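Local coordinates for putative oxidoreductase (Klebsiella pneumoniae subsp. pneumoniae MGH 78578, PDB 3E82), which probably catalyses an oxidation-reduction reaction with a nicotinamide adenine dinucleotide cofactor bound by its Rossmann-fold domain, as in other Gfo/Idh/MocA proteins, at residues 195-203 against 332-343. Residues are numbered along the deposited sequence; the frame is centred on the assembly and turned at random.
Sequences PQSVQGNIA and AAVRSAESGMVQ
Gly-200 and Ser-336 meet where strand 197-203 settles on helix 332-339, the two axes approaching to 5.8 Å at 63°. The Gly-200 N-H meets Ser-336 OG at 2.8 Å with 161° at the hydrogen, a nearly straight bond. The Ser-336 chi1 of 175° swings OG away from its own amide and onto the strand, and a water bonded to OG is also held by Gln-199 NE2. Because Gly-200 brings no side chain, its CA can approach Ala-333 O to 3.8 Å, and its carbonyl O receives a CA-H...O contact from Ala-337 CA at 3.2 Å.

Apolar groups pack on both sides of this bond. Toward the N-terminal end of the strand, Val-198 sets CB against Ala-332 CB and lays CG1 along the Ala-333 backbone and CB. Beyond Gly-200, Ile-202 rests CG1 on Ala-337 CB at 3.9 Å, while CD1 touches Val-334 CG2, the two side chains crossing obliquely.

After the helix, Gly-340 takes positive phi and the chain returns to the strand. Val-198 and Gln-343 form a single antiparallel hydrogen-bonded pair, with Val-198 N to Gln-343 O at 2.6 Å and Gln-343 N to Val-198 O at 2.8 Å. Val-342 forks here: CG1 presses on Ser-197 CB at a tight 3.4 Å, and CG2 meets Gln-199 CG, the two side chains crossing near a right angle.

Strand 197-203 edges the C-terminal domain's mixed sheet within the chain, pairing with strand 214-220; Trp-177 of helix 176-192 packs on Ile-202, Ala-333 and Val-334, and Asn-201 OD1 is hydrogen-bonded to Lys-225 NZ of the second subunit.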
# COMPACT_ATOMS: atom_id res chain seq x y z
N PRO B 195 10.82 7.16 -12.00
CA PRO B 195 9.36 7.18 -12.09
C PRO B 195 8.94 8.49 -12.75
O PRO B 195 9.72 9.45 -12.80
CB PRO B 195 8.92 7.12 -10.63
CG PRO B 195 10.02 7.92 -9.94
CD PRO B 195 11.27 7.40 -10.61
N GLN B 196 7.72 8.51 -13.27
CA GLN B 196 7.20 9.71 -13.91
C GLN B 196 6.77 10.74 -12.87
O GLN B 196 6.89 11.95 -13.10
CB GLN B 196 6.01 9.37 -14.81
CG GLN B 196 5.51 10.54 -15.63
CD GLN B 196 4.69 10.10 -16.83
OE1 GLN B 196 5.11 9.23 -17.58
NE2 GLN B 196 3.53 10.71 -17.02
N SER B 197 6.26 10.27 -11.74
CA SER B 197 5.84 11.17 -10.66
C SER B 197 5.91 10.46 -9.32
O SER B 197 5.96 9.23 -9.25
CB SER B 197 4.42 11.68 -10.91
OG SER B 197 3.47 10.65 -10.74
N VAL B 198 5.93 11.24 -8.24
CA VAL B 198 6.03 10.69 -6.90
C VAL B 198 4.92 11.25 -6.02
O VAL B 198 4.67 12.46 -6.02
CB VAL B 198 7.40 11.04 -6.26
CG1 VAL B 198 7.46 10.53 -4.84
CG2 VAL B 198 8.53 10.42 -7.08
N GLN B 199 4.26 10.38 -5.28
CA GLN B 199 3.20 10.80 -4.39
C GLN B 199 3.57 10.32 -3.00
O GLN B 199 4.01 9.19 -2.81
CB GLN B 199 1.86 10.21 -4.86
CG GLN B 199 0.63 10.77 -4.19
CD GLN B 199 0.35 10.11 -2.85
OE1 GLN B 199 0.45 8.89 -2.74
NE2 GLN B 199 -0.01 10.91 -1.84
N GLY B 200 3.42 11.19 -2.00
CA GLY B 200 3.79 10.80 -0.66
C GLY B 200 2.82 11.15 0.45
O GLY B 200 2.11 12.15 0.39
N ASN B 201 2.81 10.31 1.47
CA ASN B 201 1.96 10.50 2.64
C ASN B 201 2.85 10.08 3.81
O ASN B 201 3.14 8.89 3.99
CB ASN B 201 0.73 9.59 2.55
CG ASN B 201 -0.36 10.00 3.52
OD1 ASN B 201 -0.10 10.44 4.64
ND2 ASN B 201 -1.61 9.84 3.09
N ILE B 202 3.30 11.07 4.58
CA ILE B 202 4.20 10.84 5.72
C ILE B 202 3.56 11.33 7.02
O ILE B 202 3.00 12.42 7.08
CB ILE B 202 5.56 11.57 5.48
CG1 ILE B 202 6.18 11.09 4.16
CG2 ILE B 202 6.54 11.26 6.62
CD1 ILE B 202 7.46 11.82 3.78
N ALA B 203 3.65 10.52 8.08
CA ALA B 203 3.02 10.91 9.33
C ALA B 203 3.69 10.38 10.59
O ALA B 203 4.53 9.47 10.55
CB ALA B 203 1.54 10.47 9.32
N ALA B 332 11.06 14.66 -3.30
CA ALA B 332 9.79 14.78 -3.99
C ALA B 332 8.66 14.19 -3.12
O ALA B 332 7.57 14.76 -3.06
CB ALA B 332 9.85 14.05 -5.33
N ALA B 333 8.93 13.08 -2.45
CA ALA B 333 7.93 12.45 -1.59
C ALA B 333 7.54 13.38 -0.45
O ALA B 333 6.37 13.46 -0.07
CB ALA B 333 8.45 11.13 -1.02
N VAL B 334 8.53 14.08 0.10
CA VAL B 334 8.28 15.00 1.19
C VAL B 334 7.48 16.20 0.71
O VAL B 334 6.59 16.68 1.41
CB VAL B 334 9.61 15.47 1.85
CG1 VAL B 334 9.33 16.56 2.89
CG2 VAL B 334 10.31 14.29 2.52
N ARG B 335 7.78 16.70 -0.49
CA ARG B 335 7.03 17.83 -1.02
C ARG B 335 5.58 17.42 -1.25
O ARG B 335 4.65 18.18 -0.97
CB ARG B 335 7.61 18.30 -2.35
CG ARG B 335 8.92 19.03 -2.26
CD ARG B 335 9.13 19.83 -3.54
NE ARG B 335 9.21 18.97 -4.72
CZ ARG B 335 10.29 18.29 -5.08
NH1 ARG B 335 11.39 18.37 -4.33
NH2 ARG B 335 10.30 17.56 -6.18
N SER B 336 5.39 16.22 -1.78
CA SER B 336 4.05 15.72 -2.05
C SER B 336 3.29 15.58 -0.73
O SER B 336 2.11 15.93 -0.62
CB SER B 336 4.14 14.35 -2.73
OG SER B 336 2.85 13.78 -2.91
N ALA B 337 3.97 15.06 0.28
CA ALA B 337 3.36 14.87 1.58
C ALA B 337 2.92 16.20 2.19
O ALA B 337 1.87 16.29 2.81
CB ALA B 337 4.33 14.15 2.52
N GLU B 338 3.72 17.25 2.00
CA GLU B 338 3.39 18.55 2.57
C GLU B 338 2.37 19.32 1.75
O GLU B 338 1.47 19.95 2.30
CB GLU B 338 4.66 19.41 2.69
CG GLU B 338 5.81 18.71 3.37
CD GLU B 338 7.02 19.62 3.57
OE1 GLU B 338 7.37 20.38 2.64
OE2 GLU B 338 7.62 19.55 4.67
N SER B 339 2.50 19.26 0.43
CA SER B 339 1.59 19.99 -0.45
C SER B 339 0.31 19.23 -0.76
O SER B 339 -0.71 19.84 -1.12
CB SER B 339 2.30 20.34 -1.76
OG SER B 339 2.60 19.17 -2.50
N GLY B 340 0.36 17.91 -0.63
CA GLY B 340 -0.80 17.10 -0.96
C GLY B 340 -0.87 16.99 -2.48
O GLY B 340 -1.85 16.51 -3.04
N MSE B 341 0.21 17.41 -3.13
CA MSE B 341 0.29 17.41 -4.59
C MSE B 341 1.32 16.42 -5.16
O MSE B 341 2.44 16.33 -4.66
CB MSE B 341 0.64 18.84 -5.04
CG MSE B 341 0.70 19.07 -6.53
SE MSE B 341 -1.00 18.77 -7.37
CE MSE B 341 -0.55 17.10 -8.22
N VAL B 342 0.93 15.68 -6.20
CA VAL B 342 1.83 14.73 -6.85
C VAL B 342 3.04 15.53 -7.33
O VAL B 342 2.90 16.68 -7.76
CB VAL B 342 1.14 14.03 -8.06
CG1 VAL B 342 2.15 13.27 -8.88
CG2 VAL B 342 0.06 13.05 -7.55
N GLN B 343 4.22 14.93 -7.25
CA GLN B 343 5.44 15.64 -7.63
C GLN B 343 6.29 14.95 -8.70
O GLN B 343 6.23 13.74 -8.88
CB GLN B 343 6.32 15.83 -6.38
CG GLN B 343 5.65 16.52 -5.19
CD GLN B 343 5.44 18.01 -5.41
OE1 GLN B 343 6.30 18.68 -5.99
NE2 GLN B 343 4.32 18.54 -4.94
O HOH W 1 -0.02 13.93 -2.00
O HOH W 2 1.13 13.49 4.48